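Local coordinates for phosphoglycerol transferase GacH (Streptococcus pyogenes MGAS5005, PDB 6DGM), which probably transfers glycerol phosphate onto the rhamnose polysaccharide of the streptococcal cell wall, this chain being its metal-binding, presumably catalytic, domain of the sulfatase/LTA-synthase type, at residues A[191-194]-A[200-203]; A[95-100]-A[150-155]; A[183-188]-A[203-208]. All coordinates share one frame; numbering follows the deposited sequence.

Contact 1: A[191-194]-A[200-203]; sequences SLIN and FFSV
F201 holds its CG anti to its carbonyl carbon (chi1 -72°), and that setting, with the CB of F201 already directed at 191-194, carries the ring from strand 200-204 to the tail of helix 182-192. I193 has its CG1 anti to its own carbonyl carbon (chi1 -70°), which sets its CG1 methylene against the far end of the ring. The two side chains cross at about a right angle: I193 CG1 lies 4.0 Å from F201 CZ, with CE1 almost as near. L192 uses its CB rather than its branched end, and comes to the ring edge, near the ring plane, 4.0 Å from F201 CE2. L192 CB is nearly as close to CZ, so that atom is touched by two consecutive residues.

Around this, F201 also packs on I189 of the same helix and on I136 and M138 of the adjacent strand 135-139, while I193 rests on I259. The turn that leads back into the strand is tied by Q199, whose amide bonds to L192 O and to the backbone N of N194.

The two segments are thus the end of a helix and the start of the next strand in an alpha/beta fold. No hydrogen bond crosses between them; carbon meets carbon at ordinary van der Waals distance, so the contact relies on apolar burial and shape, with polar ties left to turn and sheet.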
ATOM      1  N   SER A 191     -10.270  18.353   1.770  1.00 18.33           N
ATOM      2  CA  SER A 191     -11.567  18.948   1.485  1.00 20.75           C
ATOM      3  C   SER A 191     -12.704  17.929   1.486  1.00 21.14           C
ATOM      4  O   SER A 191     -13.873  18.322   1.567  1.00 23.81           O
ATOM      5  CB  SER A 191     -11.524  19.666   0.135  1.00 24.80           C
ATOM      6  OG  SER A 191     -11.461  18.727  -0.919  1.00 29.10           O
ATOM      7  N   LEU A 192     -12.397  16.640   1.375  1.00 20.66           N
ATOM      8  CA  LEU A 192     -13.429  15.615   1.361  1.00 19.93           C
ATOM      9  C   LEU A 192     -13.598  14.921   2.704  1.00 20.32           C
ATOM     10  O   LEU A 192     -14.590  14.200   2.890  1.00 19.69           O
ATOM     11  CB  LEU A 192     -13.109  14.567   0.299  1.00 19.66           C
ATOM     12  CG  LEU A 192     -13.155  15.048  -1.149  1.00 24.16           C
ATOM     13  CD1 LEU A 192     -12.621  13.962  -2.097  1.00 25.90           C
ATOM     14  CD2 LEU A 192     -14.553  15.433  -1.523  1.00 27.15           C
ATOM     15  N   ILE A 193     -12.670  15.122   3.644  1.00 19.05           N
ATOM     16  CA  ILE A 193     -12.806  14.497   4.957  1.00 19.45           C
ATOM     17  C   ILE A 193     -14.013  15.080   5.669  1.00 19.86           C
ATOM     18  O   ILE A 193     -14.167  16.305   5.790  1.00 19.78           O
ATOM     19  CB  ILE A 193     -11.524  14.644   5.788  1.00 21.17           C
ATOM     20  CG1 ILE A 193     -10.422  13.773   5.173  1.00 19.21           C
ATOM     21  CG2 ILE A 193     -11.779  14.217   7.245  1.00 23.53           C
ATOM     22  CD1 ILE A 193      -9.047  13.986   5.770  1.00 18.69           C
ATOM     23  N   ASN A 194     -14.870  14.192   6.161  1.00 20.30           N
ATOM     24  CA  ASN A 194     -16.123  14.549   6.816  1.00 21.65           C
ATOM     25  C   ASN A 194     -16.055  13.913   8.190  1.00 21.59           C
ATOM     26  O   ASN A 194     -16.228  12.681   8.310  1.00 20.73           O
ATOM     27  CB  ASN A 194     -17.313  14.011   6.033  1.00 22.21           C
ATOM     28  CG  ASN A 194     -18.649  14.351   6.690  1.00 25.31           C
ATOM     29  OD1 ASN A 194     -18.698  14.813   7.834  1.00 25.57           O
ATOM     30  ND2 ASN A 194     -19.736  14.117   5.973  1.00 27.98           N
ATOM     31  N   PHE A 200     -13.102   5.671   3.920  1.00 15.00           N
ATOM     32  CA  PHE A 200     -11.929   4.978   3.400  1.00 15.09           C
ATOM     33  C   PHE A 200     -11.507   5.647   2.104  1.00 14.93           C
ATOM     34  O   PHE A 200     -12.296   5.738   1.153  1.00 15.04           O
ATOM     35  CB  PHE A 200     -12.178   3.490   3.153  1.00 14.91           C
ATOM     36  CG  PHE A 200     -10.981   2.813   2.547  1.00 15.31           C
ATOM     37  CD1 PHE A 200      -9.909   2.476   3.348  1.00 16.04           C
ATOM     38  CD2 PHE A 200     -10.899   2.597   1.188  1.00 14.90           C
ATOM     39  CE1 PHE A 200      -8.789   1.898   2.810  1.00 17.47           C
ATOM     40  CE2 PHE A 200      -9.767   2.027   0.641  1.00 15.57           C
ATOM     41  CZ  PHE A 200      -8.718   1.678   1.464  1.00 16.46           C
ATOM     42  N   PHE A 201     -10.259   6.100   2.064  1.00 14.77           N
ATOM     43  CA  PHE A 201      -9.682   6.721   0.882  1.00 14.33           C
ATOM     44  C   PHE A 201      -8.607   5.813   0.315  1.00 14.32           C
ATOM     45  O   PHE A 201      -7.742   5.340   1.053  1.00 14.20           O
ATOM     46  CB  PHE A 201      -8.989   8.035   1.254  1.00 13.99           C
ATOM     47  CG  PHE A 201      -9.925   9.167   1.609  1.00 14.88           C
ATOM     48  CD1 PHE A 201     -10.479   9.264   2.879  1.00 15.20           C
ATOM     49  CD2 PHE A 201     -10.198  10.158   0.689  1.00 15.81           C
ATOM     50  CE1 PHE A 201     -11.314  10.323   3.208  1.00 16.36           C
ATOM     51  CE2 PHE A 201     -11.009  11.218   1.005  1.00 16.30           C
ATOM     52  CZ  PHE A 201     -11.578  11.305   2.278  1.00 16.91           C
ATOM     53  N   SER A 202      -8.651   5.593  -0.998  1.00 13.91           N
ATOM     54  CA  SER A 202      -7.566   4.939  -1.720  1.00 13.22           C
ATOM     55  C   SER A 202      -6.984   5.960  -2.678  1.00 12.80           C
ATOM     56  O   SER A 202      -7.642   6.350  -3.647  1.00 13.11           O
ATOM     57  CB  SER A 202      -8.049   3.721  -2.497  1.00 13.97           C
ATOM     58  OG  SER A 202      -6.931   3.103  -3.150  1.00 14.55           O
ATOM     59  N   VAL A 203      -5.756   6.386  -2.418  1.00 12.84           N
ATOM     60  CA  VAL A 203      -5.138   7.497  -3.130  1.00 13.82           C
ATOM     61  C   VAL A 203      -3.890   7.001  -3.839  1.00 14.25           C
ATOM     62  O   VAL A 203      -3.083   6.263  -3.261  1.00 14.78           O
ATOM     63  CB  VAL A 203      -4.792   8.624  -2.143  1.00 14.49           C
ATOM     64  CG1 VAL A 203      -4.179   9.795  -2.867  1.00 15.34           C
ATOM     65  CG2 VAL A 203      -6.033   9.072  -1.366  1.00 14.90           C
TER

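Contact 2: A[95-100]-A[150-155]; sequences QTLTSL and TVYSNL
L97 and Y152 meet where helices 89-98 and 148-154 come together on the alkaline-phosphatase-like alpha/beta domain, close to its eight-stranded sheet. Their side chains cross at about a right angle. L97, on the last full turn of its helix, directs its CB at the other segment, and with CG anti to the carbonyl carbon (chi1 -65°) and an extended second torsion it extends the CD1 methyl to the phenol end of the tyrosine. That methyl sits 3.7 Å from Y152 OH and 4.0 Å from Y152 CE1, approaching the ring obliquely. Y152 likewise has CG anti to its carbonyl carbon (chi1 -72°), which carries the OH end of its ring to that methyl. L155, the first residue beyond helix 148-154, adds a looser touch on the same methyl, with its CD1 4.3 Å from L97 CD1.

Y113 of helix 112-115 packs against both L97 and Y152, and the Y152 ring also makes edge-to-face contacts with F157 and F160. The Y152 hydroxyl makes its hydrogen bonds outside the two segments, to E93, one turn before L97, and to S202 of the central sheet. The phenol thus pins the helix pair to a strand. Its side chain is about 10 Å from the bound sn-glycerol-1-phosphate, near the pocket but not among its lining residues.

Helix 89-98 ends at T98; S99, the first residue past it, has positive phi and lies within an ST turn in which L100 N donates to T98 OG1 at 3.1 Å, nearly straight at 168°.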
ATOM      1  N   GLN A  95      -2.652  -5.331  -3.856  1.00 13.77           N
ATOM      2  CA  GLN A  95      -2.237  -6.073  -2.673  1.00 14.10           C
ATOM      3  C   GLN A  95      -2.598  -5.328  -1.392  1.00 14.89           C
ATOM      4  O   GLN A  95      -3.001  -5.954  -0.393  1.00 15.54           O
ATOM      5  CB  GLN A  95      -0.737  -6.342  -2.747  1.00 14.15           C
ATOM      6  CG  GLN A  95      -0.355  -7.289  -3.871  1.00 14.82           C
ATOM      7  CD  GLN A  95       1.109  -7.484  -3.961  1.00 15.78           C
ATOM      8  OE1 GLN A  95       1.665  -8.323  -3.264  1.00 16.14           O
ATOM      9  NE2 GLN A  95       1.769  -6.692  -4.802  1.00 15.44           N
ATOM     10  N   THR A  96      -2.498  -3.992  -1.391  1.00 14.22           N
ATOM     11  CA  THR A  96      -2.914  -3.279  -0.182  1.00 13.95           C
ATOM     12  C   THR A  96      -4.402  -3.481   0.085  1.00 13.95           C
ATOM     13  O   THR A  96      -4.823  -3.648   1.240  1.00 14.79           O
ATOM     14  CB  THR A  96      -2.593  -1.780  -0.252  1.00 14.61           C
ATOM     15  OG1 THR A  96      -3.478  -1.101  -1.160  1.00 14.48           O
ATOM     16  CG2 THR A  96      -1.140  -1.537  -0.640  1.00 15.59           C
ATOM     17  N   LEU A  97      -5.219  -3.467  -0.956  1.00 13.31           N
ATOM     18  CA  LEU A  97      -6.656  -3.519  -0.741  1.00 14.59           C
ATOM     19  C   LEU A  97      -7.133  -4.919  -0.371  1.00 15.47           C
ATOM     20  O   LEU A  97      -7.961  -5.063   0.539  1.00 16.52           O
ATOM     21  CB  LEU A  97      -7.389  -3.047  -1.986  1.00 14.53           C
ATOM     22  CG  LEU A  97      -7.200  -1.586  -2.392  1.00 16.72           C
ATOM     23  CD1 LEU A  97      -7.953  -1.337  -3.670  1.00 16.90           C
ATOM     24  CD2 LEU A  97      -7.666  -0.641  -1.284  1.00 18.82           C
ATOM     25  N   THR A  98      -6.645  -5.946  -1.065  1.00 15.17           N
ATOM     26  CA  THR A  98      -7.113  -7.307  -0.845  1.00 15.69           C
ATOM     27  C   THR A  98      -6.307  -8.064   0.202  1.00 16.43           C
ATOM     28  O   THR A  98      -6.831  -9.007   0.816  1.00 18.44           O
ATOM     29  CB  THR A  98      -7.031  -8.128  -2.144  1.00 15.93           C
ATOM     30  OG1 THR A  98      -5.665  -8.274  -2.549  1.00 15.94           O
ATOM     31  CG2 THR A  98      -7.839  -7.475  -3.267  1.00 16.93           C
ATOM     32  N   SER A  99      -5.035  -7.693   0.374  1.00 16.04           N
ATOM     33  CA  SER A  99      -4.064  -8.408   1.196  1.00 15.84           C
ATOM     34  C   SER A  99      -3.655  -9.755   0.610  1.00 15.90           C
ATOM     35  O   SER A  99      -3.082 -10.585   1.310  1.00 16.80           O
ATOM     36  CB  SER A  99      -4.539  -8.584   2.646  1.00 17.33           C
ATOM     37  OG  SER A  99      -4.823  -7.331   3.256  1.00 18.21           O
ATOM     38  N   LEU A 100      -3.948 -10.009  -0.656  1.00 15.76           N
ATOM     39  CA  LEU A 100      -3.505 -11.241  -1.299  1.00 16.58           C
ATOM     40  C   LEU A 100      -2.157 -10.995  -1.978  1.00 16.74           C
ATOM     41  O   LEU A 100      -2.075 -10.129  -2.865  1.00 17.05           O
ATOM     42  CB  LEU A 100      -4.533 -11.679  -2.331  1.00 17.01           C
ATOM     43  CG  LEU A 100      -5.926 -12.008  -1.767  1.00 17.33           C
ATOM     44  CD1 LEU A 100      -6.916 -12.295  -2.876  1.00 17.39           C
ATOM     45  CD2 LEU A 100      -5.863 -13.186  -0.780  1.00 18.00           C
ATOM     46  N   THR A 150     -13.092   0.394 -13.372  1.00 16.26           N
ATOM     47  CA  THR A 150     -13.853  -0.839 -13.229  1.00 17.63           C
ATOM     48  C   THR A 150     -13.672  -1.435 -11.846  1.00 16.31           C
ATOM     49  O   THR A 150     -14.640  -1.887 -11.222  1.00 16.32           O
ATOM     50  CB  THR A 150     -13.368  -1.821 -14.291  1.00 21.13           C
ATOM     51  OG1 THR A 150     -13.654  -1.273 -15.575  1.00 24.16           O
ATOM     52  CG2 THR A 150     -14.056  -3.151 -14.128  1.00 21.94           C
ATOM     53  N   VAL A 151     -12.439  -1.429 -11.341  1.00 15.03           N
ATOM     54  CA  VAL A 151     -12.165  -2.002 -10.029  1.00 15.49           C
ATOM     55  C   VAL A 151     -12.923  -1.236  -8.947  1.00 15.82           C
ATOM     56  O   VAL A 151     -13.646  -1.823  -8.138  1.00 16.30           O
ATOM     57  CB  VAL A 151     -10.656  -1.990  -9.748  1.00 16.96           C
ATOM     58  CG1 VAL A 151     -10.362  -2.372  -8.312  1.00 18.22           C
ATOM     59  CG2 VAL A 151      -9.938  -2.916 -10.700  1.00 18.17           C
ATOM     60  N   TYR A 152     -12.751   0.091  -8.907  1.00 15.18           N
ATOM     61  CA  TYR A 152     -13.385   0.861  -7.844  1.00 14.46           C
ATOM     62  C   TYR A 152     -14.899   0.873  -7.974  1.00 15.24           C
ATOM     63  O   TYR A 152     -15.589   0.912  -6.958  1.00 14.86           O
ATOM     64  CB  TYR A 152     -12.775   2.269  -7.728  1.00 13.97           C
ATOM     65  CG  TYR A 152     -11.388   2.197  -7.133  1.00 14.74           C
ATOM     66  CD1 TYR A 152     -11.207   1.848  -5.797  1.00 15.19           C
ATOM     67  CD2 TYR A 152     -10.257   2.435  -7.911  1.00 14.64           C
ATOM     68  CE1 TYR A 152      -9.942   1.761  -5.249  1.00 14.51           C
ATOM     69  CE2 TYR A 152      -8.989   2.332  -7.371  1.00 14.11           C
ATOM     70  CZ  TYR A 152      -8.843   1.984  -6.030  1.00 14.33           C
ATOM     71  OH  TYR A 152      -7.608   1.865  -5.448  1.00 14.22           O
ATOM     72  N   SER A 153     -15.431   0.831  -9.196  1.00 15.49           N
ATOM     73  CA  SER A 153     -16.868   0.685  -9.390  1.00 15.70           C
ATOM     74  C   SER A 153     -17.370  -0.639  -8.821  1.00 15.99           C
ATOM     75  O   SER A 153     -18.386  -0.685  -8.121  1.00 16.67           O
ATOM     76  CB  SER A 153     -17.206   0.813 -10.874  1.00 20.87           C
ATOM     77  OG  SER A 153     -18.591   0.576 -11.081  1.00 26.42           O
ATOM     78  N   ASN A 154     -16.663  -1.729  -9.105  1.00 15.93           N
ATOM     79  CA  ASN A 154     -17.104  -3.021  -8.590  1.00 16.27           C
ATOM     80  C   ASN A 154     -16.898  -3.152  -7.093  1.00 16.65           C
ATOM     81  O   ASN A 154     -17.577  -3.975  -6.461  1.00 17.68           O
ATOM     82  CB  ASN A 154     -16.413  -4.141  -9.337  1.00 16.97           C
ATOM     83  CG  ASN A 154     -17.078  -4.433 -10.650  1.00 19.24           C
ATOM     84  OD1 ASN A 154     -18.285  -4.684 -10.706  1.00 18.79           O
ATOM     85  ND2 ASN A 154     -16.320  -4.368 -11.717  1.00 22.39           N
ATOM     86  N   LEU A 155     -15.991  -2.367  -6.519  1.00 15.47           N
ATOM     87  CA  LEU A 155     -15.839  -2.267  -5.074  1.00 16.09           C
ATOM     88  C   LEU A 155     -16.821  -1.279  -4.466  1.00 15.91           C
ATOM     89  O   LEU A 155     -16.747  -1.016  -3.268  1.00 16.82           O
ATOM     90  CB  LEU A 155     -14.408  -1.876  -4.703  1.00 16.44           C
ATOM     91  CG  LEU A 155     -13.337  -2.936  -4.977  1.00 16.62           C
ATOM     92  CD1 LEU A 155     -11.956  -2.441  -4.597  1.00 16.47           C
ATOM     93  CD2 LEU A 155     -13.670  -4.245  -4.260  1.00 16.62           C
TER

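Contact 3: A[183-188]-A[203-208]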
ATOM      1  N   LYS A 183       0.721  18.304  -3.277  1.00 16.45           N
ATOM      2  CA  LYS A 183      -0.070  19.291  -2.539  1.00 17.78           C
ATOM      3  C   LYS A 183      -1.518  19.283  -3.015  1.00 17.29           C
ATOM      4  O   LYS A 183      -2.449  19.306  -2.200  1.00 17.26           O
ATOM      5  CB  LYS A 183       0.543  20.682  -2.693  1.00 19.25           C
ATOM      6  CG  LYS A 183      -0.236  21.806  -2.022  1.00 20.70           C
ATOM      7  CD  LYS A 183       0.514  23.121  -2.213  1.00 26.07           C
ATOM      8  CE  LYS A 183      -0.185  24.260  -1.510  1.00 33.61           C
ATOM      9  NZ  LYS A 183       0.623  25.520  -1.636  1.00 37.40           N
ATOM     10  N   THR A 184      -1.729  19.255  -4.338  1.00 16.64           N
ATOM     11  CA  THR A 184      -3.084  19.189  -4.869  1.00 16.31           C
ATOM     12  C   THR A 184      -3.807  17.964  -4.333  1.00 16.12           C
ATOM     13  O   THR A 184      -4.960  18.053  -3.881  1.00 15.59           O
ATOM     14  CB  THR A 184      -3.060  19.147  -6.392  1.00 16.44           C
ATOM     15  OG1 THR A 184      -2.554  20.386  -6.903  1.00 17.75           O
ATOM     16  CG2 THR A 184      -4.451  18.936  -6.952  1.00 16.45           C
ATOM     17  N   VAL A 185      -3.146  16.800  -4.394  1.00 15.89           N
ATOM     18  CA  VAL A 185      -3.784  15.573  -3.915  1.00 14.94           C
ATOM     19  C   VAL A 185      -4.145  15.697  -2.436  1.00 15.34           C
ATOM     20  O   VAL A 185      -5.289  15.426  -2.022  1.00 16.00           O
ATOM     21  CB  VAL A 185      -2.879  14.363  -4.190  1.00 14.37           C
ATOM     22  CG1 VAL A 185      -3.456  13.116  -3.562  1.00 14.64           C
ATOM     23  CG2 VAL A 185      -2.709  14.178  -5.703  1.00 15.08           C
ATOM     24  N   TYR A 186      -3.177  16.113  -1.612  1.00 15.28           N
ATOM     25  CA  TYR A 186      -3.410  16.195  -0.174  1.00 15.72           C
ATOM     26  C   TYR A 186      -4.541  17.161   0.148  1.00 16.64           C
ATOM     27  O   TYR A 186      -5.390  16.870   1.000  1.00 16.59           O
ATOM     28  CB  TYR A 186      -2.125  16.633   0.526  1.00 15.97           C
ATOM     29  CG  TYR A 186      -0.984  15.633   0.514  1.00 18.08           C
ATOM     30  CD1 TYR A 186      -1.222  14.272   0.514  1.00 20.63           C
ATOM     31  CD2 TYR A 186       0.333  16.058   0.513  1.00 17.62           C
ATOM     32  CE1 TYR A 186      -0.179  13.369   0.510  1.00 21.06           C
ATOM     33  CE2 TYR A 186       1.371  15.169   0.519  1.00 17.15           C
ATOM     34  CZ  TYR A 186       1.107  13.819   0.525  1.00 18.76           C
ATOM     35  OH  TYR A 186       2.150  12.925   0.541  1.00 18.40           O
ATOM     36  N   ASN A 187      -4.584  18.313  -0.529  1.00 17.13           N
ATOM     37  CA  ASN A 187      -5.608  19.296  -0.214  1.00 17.68           C
ATOM     38  C   ASN A 187      -6.976  18.836  -0.684  1.00 17.91           C
ATOM     39  O   ASN A 187      -7.991  19.164  -0.057  1.00 19.17           O
ATOM     40  CB  ASN A 187      -5.213  20.656  -0.766  1.00 18.96           C
ATOM     41  CG  ASN A 187      -4.212  21.351   0.138  1.00 22.26           C
ATOM     42  OD1 ASN A 187      -4.114  21.029   1.330  1.00 23.55           O
ATOM     43  ND2 ASN A 187      -3.489  22.309  -0.402  1.00 23.96           N
ATOM     44  N   ASN A 188      -7.021  18.032  -1.741  1.00 16.95           N
ATOM     45  CA  ASN A 188      -8.291  17.443  -2.154  1.00 16.50           C
ATOM     46  C   ASN A 188      -8.756  16.361  -1.180  1.00 17.62           C
ATOM     47  O   ASN A 188      -9.956  16.227  -0.941  1.00 19.91           O
ATOM     48  CB  ASN A 188      -8.201  16.944  -3.586  1.00 16.95           C
ATOM     49  CG  ASN A 188      -8.494  18.032  -4.585  1.00 17.94           C
ATOM     50  OD1 ASN A 188      -9.636  18.198  -5.021  1.00 19.08           O
ATOM     51  ND2 ASN A 188      -7.473  18.821  -4.929  1.00 17.72           N
ATOM     52  N   VAL A 203      -5.756   6.386  -2.418  1.00 12.84           N
ATOM     53  CA  VAL A 203      -5.138   7.497  -3.130  1.00 13.82           C
ATOM     54  C   VAL A 203      -3.890   7.001  -3.839  1.00 14.25           C
ATOM     55  O   VAL A 203      -3.083   6.263  -3.261  1.00 14.78           O
ATOM     56  CB  VAL A 203      -4.792   8.624  -2.143  1.00 14.49           C
ATOM     57  CG1 VAL A 203      -4.179   9.795  -2.867  1.00 15.34           C
ATOM     58  CG2 VAL A 203      -6.033   9.072  -1.366  1.00 14.90           C
ATOM     59  N   ILE A 204      -3.723   7.429  -5.090  1.00 13.78           N
ATOM     60  CA  ILE A 204      -2.558   7.090  -5.895  1.00 13.27           C
ATOM     61  C   ILE A 204      -2.014   8.391  -6.480  1.00 13.49           C
ATOM     62  O   ILE A 204      -2.647   8.995  -7.356  1.00 13.56           O
ATOM     63  CB  ILE A 204      -2.910   6.109  -7.017  1.00 13.13           C
ATOM     64  CG1 ILE A 204      -3.580   4.832  -6.487  1.00 14.66           C
ATOM     65  CG2 ILE A 204      -1.657   5.717  -7.808  1.00 13.03           C
ATOM     66  CD1 ILE A 204      -5.114   4.901  -6.507  1.00 16.55           C
ATOM     67  N   THR A 205      -0.848   8.811  -6.014  1.00 13.52           N
ATOM     68  CA  THR A 205      -0.322  10.093  -6.465  1.00 14.28           C
ATOM     69  C   THR A 205       0.271   9.969  -7.865  1.00 13.87           C
ATOM     70  O   THR A 205       0.382   8.875  -8.435  1.00 13.59           O
ATOM     71  CB  THR A 205       0.715  10.670  -5.504  1.00 14.41           C
ATOM     72  OG1 THR A 205       1.915   9.888  -5.559  1.00 14.12           O
ATOM     73  CG2 THR A 205       0.177  10.724  -4.080  1.00 15.12           C
ATOM     74  N   MET A 206       0.673  11.123  -8.416  1.00 14.03           N
ATOM     75  CA  MET A 206       1.351  11.161  -9.702  1.00 15.34           C
ATOM     76  C   MET A 206       2.588  12.047  -9.747  1.00 14.95           C
ATOM     77  O   MET A 206       3.374  11.903 -10.688  1.00 15.46           O
ATOM     78  CB  MET A 206       0.388  11.632 -10.801  1.00 20.54           C
ATOM     79  CG  MET A 206      -0.380  10.539 -11.487  1.00 28.57           C
ATOM     80  SD  MET A 206       0.712   9.379 -12.356  1.00 22.76           S
ATOM     81  CE  MET A 206       0.752  10.035 -14.013  1.00 26.89           C
ATOM     82  N   GLN A 207       2.781  12.950  -8.783  1.00 13.77           N
ATOM     83  CA  GLN A 207       3.823  13.965  -8.914  1.00 13.73           C
ATOM     84  C   GLN A 207       5.179  13.372  -9.299  1.00 14.40           C
ATOM     85  O   GLN A 207       5.860  13.896 -10.193  1.00 15.18           O
ATOM     86  CB  GLN A 207       3.962  14.756  -7.625  1.00 13.69           C
ATOM     87  CG  GLN A 207       4.998  15.858  -7.708  1.00 14.96           C
ATOM     88  CD  GLN A 207       5.252  16.466  -6.366  1.00 14.62           C
ATOM     89  OE1 GLN A 207       4.408  17.181  -5.842  1.00 14.25           O
ATOM     90  NE2 GLN A 207       6.399  16.140  -5.767  1.00 13.87           N
ATOM     91  N   ASN A 208       5.614  12.312  -8.607  1.00 13.95           N
ATOM     92  CA  ASN A 208       6.977  11.807  -8.739  1.00 13.49           C
ATOM     93  C   ASN A 208       7.092  10.665  -9.740  1.00 13.96           C
ATOM     94  O   ASN A 208       8.109   9.961  -9.766  1.00 15.14           O
ATOM     95  CB  ASN A 208       7.522  11.458  -7.362  1.00 13.00           C
ATOM     96  CG  ASN A 208       7.579  12.685  -6.483  1.00 14.18           C
ATOM     97  OD1 ASN A 208       7.734  13.783  -7.004  1.00 14.15           O
ATOM     98  ND2 ASN A 208       7.373  12.533  -5.178  1.00 15.02           N
TER
HETATM   99  O   HOH W   1       3.478  19.068  -3.958  1.00 17.25           O
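V185 and V203 make the apolar core of this contact: V185 CG1 is 3.5 Å from V203 CG1, a close approach for two methyls. Both valines keep CG1 anti to the backbone N (chi1 174° and -179°), and the two side chains run antiparallel past one another. The same V185 methyl lies more loosely against T205 CG2, at 4.4 Å. T205 thus turns its methyl to the helix, while its hydroxyl bonds to the backbone N of E47, a manganese ligand.

Polar links across the contact pass through one water. It accepts from K183 N at 2.9 Å and donates to Q207 OE1 at 2.8 Å, bridging the first turn of helix 182-192 to the loop after the strand. Q207 OE1 also bonds to the N of D182.

Within the segments, N188 ND2 reaches T184 O at 2.8 Å, from the face of that carbonyl opposite to N188 N, so one oxygen accepts both. Q207 NE2 donates to N208 OD1 at 3.0 Å, tilted 30° from the carbonyl plane.

A helix here packs on the next strand along the chain, in the parallel part of the sheet, and the loop leaving that strand reaches the ligand pocket: M206 lines the sn-glycerol-1-phosphate site and T205 backs the manganese site. Ligand-binding residues at the C-terminal end of a sheet strand are common in alpha/beta folds, here one of the alkaline phosphatase clan.

Overall arrangement
All three contacts lie in the sulfatase-family domain. Along the chain contact 2 closes first; contacts 3 and 1 then open in that order on helix 182-192 and both end on strand 200-204 or the loop after it, sharing V203. Their centres are 12 Å apart, contact 1 at the helix's end and contact 3 nearer the manganese and sn-glycerol-1-phosphate site. Contact 2 lies 16 Å from contact 1 and 20 Å from contact 3, yet meets the same strand, whose F200 and S202 touch it. Strand 200-204 thus links two helical layers and leads into the ligand-binding loop.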